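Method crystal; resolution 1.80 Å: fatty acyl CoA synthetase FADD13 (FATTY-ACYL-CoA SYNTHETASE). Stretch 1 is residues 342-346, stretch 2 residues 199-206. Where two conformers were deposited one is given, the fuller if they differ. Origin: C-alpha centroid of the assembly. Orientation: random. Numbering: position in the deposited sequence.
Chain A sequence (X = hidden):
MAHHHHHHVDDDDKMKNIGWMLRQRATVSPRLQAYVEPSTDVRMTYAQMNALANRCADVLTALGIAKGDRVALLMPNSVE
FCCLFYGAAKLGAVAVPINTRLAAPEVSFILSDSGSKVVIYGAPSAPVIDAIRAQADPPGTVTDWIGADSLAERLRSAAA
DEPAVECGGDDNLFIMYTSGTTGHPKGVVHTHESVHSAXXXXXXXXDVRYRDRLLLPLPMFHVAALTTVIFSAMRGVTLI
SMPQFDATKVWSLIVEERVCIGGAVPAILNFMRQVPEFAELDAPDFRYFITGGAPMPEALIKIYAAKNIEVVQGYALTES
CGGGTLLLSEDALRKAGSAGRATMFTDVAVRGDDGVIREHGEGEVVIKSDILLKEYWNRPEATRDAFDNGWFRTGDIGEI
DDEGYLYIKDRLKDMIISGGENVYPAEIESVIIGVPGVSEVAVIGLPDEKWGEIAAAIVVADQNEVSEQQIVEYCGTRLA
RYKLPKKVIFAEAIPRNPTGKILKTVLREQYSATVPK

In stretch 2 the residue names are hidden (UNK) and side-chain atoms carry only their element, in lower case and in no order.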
# COMPACT_ATOMS: atom_id res chain seq x y z
N ALA A 342 14.10 -8.48 -6.00
CA ALA A 342 13.17 -8.13 -7.06
C ALA A 342 12.26 -9.34 -7.34
O ALA A 342 12.63 -10.50 -7.06
CB ALA A 342 13.95 -7.74 -8.36
N THR A 343 11.05 -9.06 -7.77
CA THR A 343 10.06 -10.09 -8.10
C THR A 343 10.06 -10.40 -9.59
O THR A 343 10.80 -9.76 -10.40
CB THR A 343 8.67 -9.67 -7.66
OG1 THR A 343 8.26 -8.47 -8.34
CG2 THR A 343 8.70 -9.40 -6.17
N MET A 344 9.28 -11.42 -9.97
CA MET A 344 9.14 -11.71 -11.38
C MET A 344 8.56 -10.50 -12.02
O MET A 344 7.74 -9.81 -11.44
CB MET A 344 8.24 -12.92 -11.69
CG MET A 344 8.88 -14.18 -11.45
SD MET A 344 10.47 -14.43 -12.26
CE MET A 344 10.04 -14.58 -13.98
N PHE A 345 9.03 -10.21 -13.21
CA PHE A 345 8.51 -9.10 -14.03
C PHE A 345 8.86 -7.71 -13.50
O PHE A 345 8.29 -6.73 -13.96
CB PHE A 345 7.00 -9.24 -14.27
CG PHE A 345 6.60 -10.59 -14.76
CD1 PHE A 345 7.13 -11.08 -15.94
CD2 PHE A 345 5.75 -11.39 -14.02
CE1 PHE A 345 6.80 -12.40 -16.40
CE2 PHE A 345 5.41 -12.67 -14.47
CZ PHE A 345 5.95 -13.19 -15.64
N THR A 346 9.81 -7.65 -12.57
CA THR A 346 10.23 -6.37 -11.97
C THR A 346 11.75 -6.30 -11.94
O THR A 346 12.42 -7.27 -11.55
CB THR A 346 9.64 -6.13 -10.54
OG1 THR A 346 9.56 -4.72 -10.26
CG2 THR A 346 10.50 -6.78 -9.48
N UNK A 199 -0.29 -8.34 -10.63
CA UNK A 199 -0.94 -9.56 -10.14
C UNK A 199 -0.05 -10.75 -10.56
O UNK A 199 0.22 -11.67 -9.77
c UNK A 199 -2.39 -9.69 -10.72
N UNK A 200 0.40 -10.74 -11.80
CA UNK A 200 1.28 -11.82 -12.30
C UNK A 200 2.57 -11.91 -11.57
O UNK A 200 3.06 -13.00 -11.28
o UNK A 200 0.50 -11.59 -14.52
c UNK A 200 1.65 -11.62 -13.76
N UNK A 201 3.12 -10.73 -11.26
CA UNK A 201 4.35 -10.64 -10.49
C UNK A 201 4.20 -11.38 -9.14
O UNK A 201 4.96 -12.26 -8.81
o UNK A 201 5.93 -9.19 -9.55
c UNK A 201 4.72 -9.19 -10.23
N UNK A 202 3.16 -11.05 -8.40
CA UNK A 202 2.91 -11.74 -7.13
C UNK A 202 2.69 -13.24 -7.32
O UNK A 202 3.33 -14.07 -6.69
c UNK A 202 2.12 -9.81 -4.41
c UNK A 202 2.50 -10.36 -2.11
c UNK A 202 1.67 -11.13 -6.51
c UNK A 202 2.64 -8.98 -1.80
c UNK A 202 2.27 -8.44 -4.08
c UNK A 202 2.25 -10.78 -3.40
n UNK A 202 2.16 -7.71 -5.22
c UNK A 202 2.56 -8.01 -2.77
c UNK A 202 1.91 -9.89 -5.78
c UNK A 202 1.91 -8.59 -6.26
N UNK A 203 1.79 -13.55 -8.24
CA UNK A 203 1.36 -14.92 -8.46
C UNK A 203 2.51 -15.81 -8.94
O UNK A 203 2.53 -17.01 -8.65
c UNK A 203 0.24 -14.96 -9.46
N UNK A 204 3.46 -15.23 -9.67
CA UNK A 204 4.66 -15.99 -10.12
C UNK A 204 5.81 -16.03 -9.16
O UNK A 204 6.77 -16.78 -9.37
o UNK A 204 4.25 -15.65 -12.47
c UNK A 204 5.21 -15.44 -11.45
N UNK A 205 5.75 -15.24 -8.09
CA UNK A 205 6.85 -15.10 -7.17
C UNK A 205 6.53 -15.78 -5.82
O UNK A 205 7.36 -16.49 -5.30
c UNK A 205 7.22 -13.60 -6.94
o UNK A 205 7.46 -12.97 -8.23
c UNK A 205 8.43 -13.48 -5.99
N UNK A 206 5.34 -15.56 -5.28
CA UNK A 206 5.05 -16.16 -3.96
C UNK A 206 4.52 -17.56 -4.16
O UNK A 206 4.01 -17.88 -5.25
c UNK A 206 1.64 -14.59 -2.80
c UNK A 206 2.65 -15.36 -3.73
c UNK A 206 4.53 -13.90 -2.95
c UNK A 206 4.04 -15.34 -3.13

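Position 199 carries one side-chain carbon and nothing more. It lies out of reach of stretch 1. A lone CB means alanine, Ala 199.

Position 200 has one carbon followed by one oxygen, unbranched. The carbon, CB, points toward stretch 1 and comes 4.0 Å from CE2 of Phe 345. One carbon and a hydroxyl make serine, Ser 200. Its OG is hydrogen-bonded elsewhere in the structure.

Position 201 again has one carbon and one oxygen. The oxygen lies 2.7 Å from OG1 of Thr 343 and 2.7 Å from O of Met 344. This is Ser 201, chi1 t. Its OG donates to O of Met 344. The short approach to OG1 of Thr 343 is also a hydrogen bond, but the proton of that threonine has another acceptor within reach.

Position 202 has one carbon, then fused five- and six-membered rings holding eight carbons and one nitrogen. That is an indole, so the residue is Trp 202. Its CB points away from stretch 1, and the side chain makes no contact there.

Position 203 has a single carbon, out of reach of stretch 1. It is Ala 203.

Position 204 has one carbon and one oxygen. The carbon is 3.9 Å from CG of Met 344, and the oxygen is 3.8 Å from CE2 of Phe 345, near the plane of the ring at its edge. This is Ser 204. Its OG donates to O of Ser 200 at 3.1 Å, back along the helix.

Position 205 branches at its first carbon into one oxygen and one carbon. The oxygen is 3.0 Å from N of Met 344 and 3.6 Å from CB of Thr 343. A hydroxyl and a methyl on CB make threonine, Thr 205, chi1 m.

Position 206 has four carbons, forked at the first, with one arm two carbons long. It is Ile 206, out of reach of stretch 1.

The contact sets a type II turn, Thr 343 to Thr 346, against one side of a helix. Two hydroxyls bind the backbone of Met 344. OG of Ser 201 donates to its O. OG1 of Thr 205 accepts from its N, nearly in line at 166°, and donates its own proton in a hydrogen bond to O of Ser 201 at 2.7 Å. Phe 345 adds packing at Ser 200, Ser 201 and Ser 204. The contact buries 293 Å², both sides summed.

Stretch 2 (199-206) ASSWASTI
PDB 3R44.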